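PDB 6Q64: endoglycosidase from Bacteroides thetaiotaomicron, which probably hydrolyses O-glycosidic bonds as a family 18 glycoside hydrolase connected with the breakdown of complex N-glycans by gut Bacteroides. Local coordinates for residues L130-L142 with G192-T204. The protein carries 1 engineered substitution. Sequence-based numbering, arbitrary orientation.
Sequences LLCWIIQDLGDQL and GYGHSGTLANYQT
Ile134 lies over one face of the His195 imidazole. Its CD1 is 3.9 Å from the ring centroid and 4° off the ring normal, a CH-pi contact. The two side chains cross at about a right angle, and CG2 of Ile134 also touches His195 CB. Gln136 OE1 is modelled at the ring edge, near its plane, but its exact place is doubtful because it is too close to His195 CA.

The backbone carbonyl of Gln136 is the hub of the contact. Gln136 O accepts from Leu199 N at 3.2 Å, in the carbonyl plane, and from Ala200 N, also at 3.2 Å, by a nearly straight bond (171° at the hydrogen). The two bonds tie the turn at 197-200 to the chain just after Ile135. The Asp137 carboxylate adds a third bond: OD1 takes the Thr198 N-H at 3.0 Å, on its anti side and somewhat out of the carboxylate plane. Thr198 returns a bond, because its OG1 accepts from Leu138 N at 2.9 Å. Its chi1 of 73° sets OG1 between the backbone N and the carbonyl carbon, facing that N-H. Asp137 and Thr198 thus link the two loops reciprocally, side chain to backbone each way. Gly197 brings its CA to 3.3 Å from Gln136 O, a CA-H...O contact, and it also lies close to Asp137 OD1.

Apolar packing accompanies these bonds. Leu199 CD1 reaches Leu138 CA at 3.6 Å and Ile135 CG2 at 3.9 Å.

In the family's TIM barrel, the contact joins the loop after strand 128-135 to the loop after strand 184-189, at the C-terminal ends of these adjacent parallel strands. Ile135 pairs through its backbone with Asp188. Met213 of helix 211-224 covers Ile135 and Leu199, while Tyr169 of helix 162-179 packs on Leu138.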
loop_
_atom_site.group_PDB
_atom_site.type_symbol
_atom_site.label_atom_id
_atom_site.label_comp_id
_atom_site.label_asym_id
_atom_site.label_seq_id
_atom_site.Cartn_x
_atom_site.Cartn_y
_atom_site.Cartn_z
ATOM N N LEU A 130 3.233 -4.259 -4.478
ATOM C CA LEU A 130 3.648 -4.907 -3.211
ATOM C C LEU A 130 2.910 -6.221 -3.038
ATOM O O LEU A 130 1.688 -6.224 -3.189
ATOM C CB LEU A 130 3.271 -3.991 -2.047
ATOM C CG LEU A 130 3.929 -2.624 -2.044
ATOM C CD1 LEU A 130 3.683 -1.963 -0.709
ATOM C CD2 LEU A 130 5.424 -2.730 -2.336
ATOM N N LEU A 131 3.616 -7.241 -2.583
ATOM C CA LEU A 131 2.950 -8.386 -1.930
ATOM C C LEU A 131 2.340 -7.892 -0.626
ATOM O O LEU A 131 2.801 -6.893 -0.125
ATOM C CB LEU A 131 3.952 -9.514 -1.704
ATOM C CG LEU A 131 4.072 -10.462 -2.887
ATOM C CD1 LEU A 131 4.639 -11.802 -2.446
ATOM C CD2 LEU A 131 2.722 -10.656 -3.575
ATOM N N CYS A 132 1.339 -8.599 -0.128
ATOM C CA CYS A 132 0.475 -8.166 0.979
ATOM C C CYS A 132 -0.314 -9.345 1.515
ATOM O O CYS A 132 -0.773 -10.133 0.711
ATOM C CB CYS A 132 -0.557 -7.168 0.511
ATOM S SG CYS A 132 -1.637 -6.689 1.875
ATOM N N TRP A 133 -0.480 -9.413 2.829
ATOM C CA TRP A 133 -1.222 -10.471 3.560
ATOM C C TRP A 133 -0.979 -10.279 5.052
ATOM O O TRP A 133 0.042 -9.679 5.397
ATOM C CB TRP A 133 -0.834 -11.878 3.106
ATOM C CG TRP A 133 0.529 -12.380 3.481
ATOM C CD1 TRP A 133 0.961 -12.693 4.734
ATOM C CD2 TRP A 133 1.597 -12.771 2.592
ATOM N NE1 TRP A 133 2.230 -13.209 4.693
ATOM C CE2 TRP A 133 2.652 -13.261 3.390
ATOM C CE3 TRP A 133 1.794 -12.718 1.204
ATOM C CZ2 TRP A 133 3.864 -13.700 2.850
ATOM C CZ3 TRP A 133 2.989 -13.159 0.668
ATOM C CH2 TRP A 133 4.011 -13.649 1.482
ATOM N N ILE A 134 -1.918 -10.765 5.861
ATOM C CA ILE A 134 -1.987 -10.548 7.332
ATOM C C ILE A 134 -0.790 -11.246 7.964
ATOM O O ILE A 134 -0.503 -12.392 7.602
ATOM C CB ILE A 134 -3.307 -11.046 7.947
ATOM C CG1 ILE A 134 -4.452 -10.063 7.692
ATOM C CG2 ILE A 134 -3.131 -11.326 9.439
ATOM C CD1 ILE A 134 -5.827 -10.651 7.954
ATOM N N ILE A 135 -0.116 -10.559 8.883
ATOM C CA ILE A 135 0.930 -11.211 9.710
ATOM C C ILE A 135 0.412 -11.325 11.145
ATOM O O ILE A 135 -0.032 -10.281 11.762
ATOM C CB ILE A 135 2.294 -10.559 9.473
ATOM C CG1 ILE A 135 2.741 -11.018 8.084
ATOM C CG2 ILE A 135 3.295 -10.933 10.548
ATOM C CD1 ILE A 135 3.946 -10.338 7.543
ATOM N N GLN A 136 0.312 -12.608 11.519
ATOM C CA GLN A 136 -0.345 -13.183 12.715
ATOM C C GLN A 136 0.628 -14.220 13.263
ATOM O O GLN A 136 1.245 -13.919 14.298
ATOM C CB GLN A 136 -1.704 -13.788 12.353
ATOM C CG GLN A 136 -2.231 -14.813 13.354
ATOM C CD GLN A 136 -3.741 -14.829 13.454
ATOM O OE1 GLN A 136 -4.398 -13.787 13.504
ATOM N NE2 GLN A 136 -4.308 -16.024 13.493
ATOM N N ASP A 137 0.813 -15.347 12.568
ATOM C CA ASP A 137 1.689 -16.443 13.074
ATOM C C ASP A 137 2.987 -16.481 12.267
ATOM O O ASP A 137 2.986 -15.960 11.137
ATOM C CB ASP A 137 0.945 -17.780 13.117
ATOM C CG ASP A 137 -0.237 -17.733 14.073
ATOM O OD1 ASP A 137 -0.023 -17.452 15.272
ATOM O OD2 ASP A 137 -1.368 -17.921 13.608
ATOM N N LEU A 138 4.045 -17.037 12.866
ATOM C CA LEU A 138 5.404 -17.115 12.274
ATOM C C LEU A 138 5.286 -17.660 10.853
ATOM O O LEU A 138 5.598 -16.924 9.908
ATOM C CB LEU A 138 6.299 -18.009 13.133
ATOM C CG LEU A 138 7.600 -18.481 12.480
ATOM C CD1 LEU A 138 8.366 -17.341 11.834
ATOM C CD2 LEU A 138 8.487 -19.189 13.490
ATOM N N GLY A 139 4.851 -18.902 10.706
ATOM C CA GLY A 139 4.518 -19.453 9.382
ATOM C C GLY A 139 3.161 -18.949 8.940
ATOM O O GLY A 139 2.163 -19.302 9.612
ATOM N N ASP A 140 3.113 -18.136 7.888
ATOM C CA ASP A 140 1.822 -17.616 7.380
ATOM C C ASP A 140 1.942 -17.450 5.868
ATOM O O ASP A 140 2.707 -16.568 5.457
ATOM C CB ASP A 140 1.405 -16.329 8.096
ATOM C CG ASP A 140 0.307 -16.510 9.147
ATOM O OD1 ASP A 140 0.066 -17.646 9.586
ATOM O OD2 ASP A 140 -0.300 -15.502 9.535
ATOM N N GLN A 141 1.260 -18.312 5.100
ATOM C CA GLN A 141 1.107 -18.198 3.624
ATOM C C GLN A 141 2.393 -18.616 2.909
ATOM O O GLN A 141 2.411 -18.497 1.686
ATOM C CB GLN A 141 0.790 -16.767 3.157
ATOM C CG GLN A 141 -0.458 -16.155 3.786
ATOM C CD GLN A 141 -1.716 -16.746 3.204
ATOM O OE1 GLN A 141 -2.179 -16.331 2.142
ATOM N NE2 GLN A 141 -2.271 -17.737 3.885
ATOM N N LEU A 142 3.445 -19.030 3.615
ATOM C CA LEU A 142 4.647 -19.601 2.953
ATOM C C LEU A 142 4.889 -20.992 3.521
ATOM O O LEU A 142 5.956 -21.580 3.239
ATOM C CB LEU A 142 5.872 -18.707 3.164
ATOM C CG LEU A 142 5.885 -17.358 2.441
ATOM C CD1 LEU A 142 7.231 -16.671 2.648
ATOM C CD2 LEU A 142 5.602 -17.498 0.948
ATOM N N GLY A 192 -5.242 -7.493 18.148
ATOM C CA GLY A 192 -6.242 -6.627 18.804
ATOM C C GLY A 192 -7.242 -6.033 17.820
ATOM O O GLY A 192 -7.965 -5.104 18.211
ATOM N N TYR A 193 -7.260 -6.528 16.578
ATOM C CA TYR A 193 -8.506 -6.726 15.800
ATOM C C TYR A 193 -8.651 -8.218 15.467
ATOM O O TYR A 193 -9.181 -8.541 14.411
ATOM C CB TYR A 193 -8.526 -5.794 14.594
ATOM C CG TYR A 193 -8.499 -4.337 14.959
ATOM C CD1 TYR A 193 -9.318 -3.819 15.953
ATOM C CD2 TYR A 193 -7.652 -3.467 14.296
ATOM C CE1 TYR A 193 -9.273 -2.474 16.298
ATOM C CE2 TYR A 193 -7.608 -2.118 14.609
ATOM C CZ TYR A 193 -8.419 -1.622 15.613
ATOM O OH TYR A 193 -8.352 -0.294 15.903
ATOM N N GLY A 194 -8.204 -9.092 16.370
ATOM C CA GLY A 194 -8.348 -10.547 16.253
ATOM C C GLY A 194 -7.181 -11.215 15.545
ATOM O O GLY A 194 -7.139 -12.444 15.564
ATOM N N HIS A 195 -6.237 -10.499 14.942
ATOM C CA HIS A 195 -5.143 -11.182 14.193
ATOM C C HIS A 195 -3.852 -11.181 15.004
ATOM O O HIS A 195 -2.804 -10.716 14.495
ATOM C CB HIS A 195 -5.046 -10.652 12.764
ATOM C CG HIS A 195 -6.239 -11.115 12.020
ATOM N ND1 HIS A 195 -7.286 -10.269 11.710
ATOM C CD2 HIS A 195 -6.618 -12.364 11.674
ATOM C CE1 HIS A 195 -8.240 -10.969 11.132
ATOM N NE2 HIS A 195 -7.853 -12.262 11.110
ATOM N N SER A 196 -3.952 -11.761 16.196
ATOM C CA SER A 196 -2.865 -11.890 17.191
ATOM C C SER A 196 -2.329 -13.320 17.167
ATOM O O SER A 196 -3.162 -14.234 17.114
ATOM C CB SER A 196 -3.383 -11.524 18.540
ATOM O OG SER A 196 -2.418 -10.739 19.208
ATOM N N GLY A 197 -1.007 -13.512 17.206
ATOM C CA GLY A 197 -0.393 -14.844 17.022
ATOM C C GLY A 197 1.006 -14.950 17.603
ATOM O O GLY A 197 1.293 -14.247 18.583
ATOM N N THR A 198 1.850 -15.784 16.994
ATOM C CA THR A 198 3.212 -16.117 17.482
ATOM C C THR A 198 4.220 -15.082 16.960
ATOM O O THR A 198 5.441 -15.306 17.116
ATOM C CB THR A 198 3.596 -17.555 17.100
ATOM O OG1 THR A 198 3.872 -17.622 15.699
ATOM C CG2 THR A 198 2.522 -18.562 17.456
ATOM N N LEU A 199 3.726 -14.023 16.333
ATOM C CA LEU A 199 4.496 -12.812 15.932
ATOM C C LEU A 199 3.719 -11.576 16.392
ATOM O O LEU A 199 4.314 -10.687 16.999
ATOM C CB LEU A 199 4.670 -12.762 14.408
ATOM C CG LEU A 199 5.728 -13.670 13.787
ATOM C CD1 LEU A 199 5.657 -13.566 12.274
ATOM C CD2 LEU A 199 7.131 -13.336 14.254
ATOM N N ALA A 200 2.449 -11.476 16.024
ATOM C CA ALA A 200 1.642 -10.262 16.247
ATOM C C ALA A 200 1.120 -10.318 17.675
ATOM O O ALA A 200 0.586 -11.400 18.054
ATOM C CB ALA A 200 0.525 -10.155 15.227
ATOM N N ASN A 201 1.304 -9.207 18.404
ATOM C CA ASN A 201 0.817 -8.960 19.792
ATOM C C ASN A 201 0.619 -7.450 19.973
ATOM O O ASN A 201 1.024 -6.651 19.055
ATOM C CB ASN A 201 1.797 -9.466 20.847
ATOM C CG ASN A 201 3.128 -8.743 20.762
ATOM O OD1 ASN A 201 3.241 -7.667 20.163
ATOM N ND2 ASN A 201 4.163 -9.333 21.324
ATOM N N TYR A 202 0.123 -7.091 21.160
ATOM C CA TYR A 202 -0.373 -5.745 21.539
ATOM C C TYR A 202 0.749 -4.709 21.551
ATOM O O TYR A 202 0.379 -3.519 21.482
ATOM C CB TYR A 202 -1.039 -5.773 22.920
ATOM C CG TYR A 202 -0.160 -6.230 24.066
ATOM C CD1 TYR A 202 -0.101 -7.571 24.442
ATOM C CD2 TYR A 202 0.590 -5.315 24.806
ATOM C CE1 TYR A 202 0.702 -7.987 25.494
ATOM C CE2 TYR A 202 1.392 -5.719 25.861
ATOM C CZ TYR A 202 1.451 -7.059 26.205
ATOM O OH TYR A 202 2.245 -7.444 27.247
ATOM N N GLN A 203 2.025 -5.119 21.619
ATOM C CA GLN A 203 3.121 -4.257 22.155
ATOM C C GLN A 203 3.919 -3.542 21.058
ATOM O O GLN A 203 3.882 -3.966 19.887
ATOM C CB GLN A 203 3.985 -5.033 23.164
ATOM C CG GLN A 203 4.991 -6.050 22.640
ATOM C CD GLN A 203 5.378 -7.010 23.751
ATOM O OE1 GLN A 203 4.906 -6.883 24.872
ATOM N NE2 GLN A 203 6.210 -8.002 23.460
ATOM N N THR A 204 4.555 -2.441 21.452
ATOM C CA THR A 204 5.530 -1.683 20.635
ATOM C C THR A 204 6.530 -2.659 20.044
ATOM O O THR A 204 7.006 -3.519 20.788
ATOM C CB THR A 204 6.293 -0.623 21.441
ATOM O OG1 THR A 204 5.256 0.165 22.001
ATOM C CG2 THR A 204 7.171 0.317 20.644
#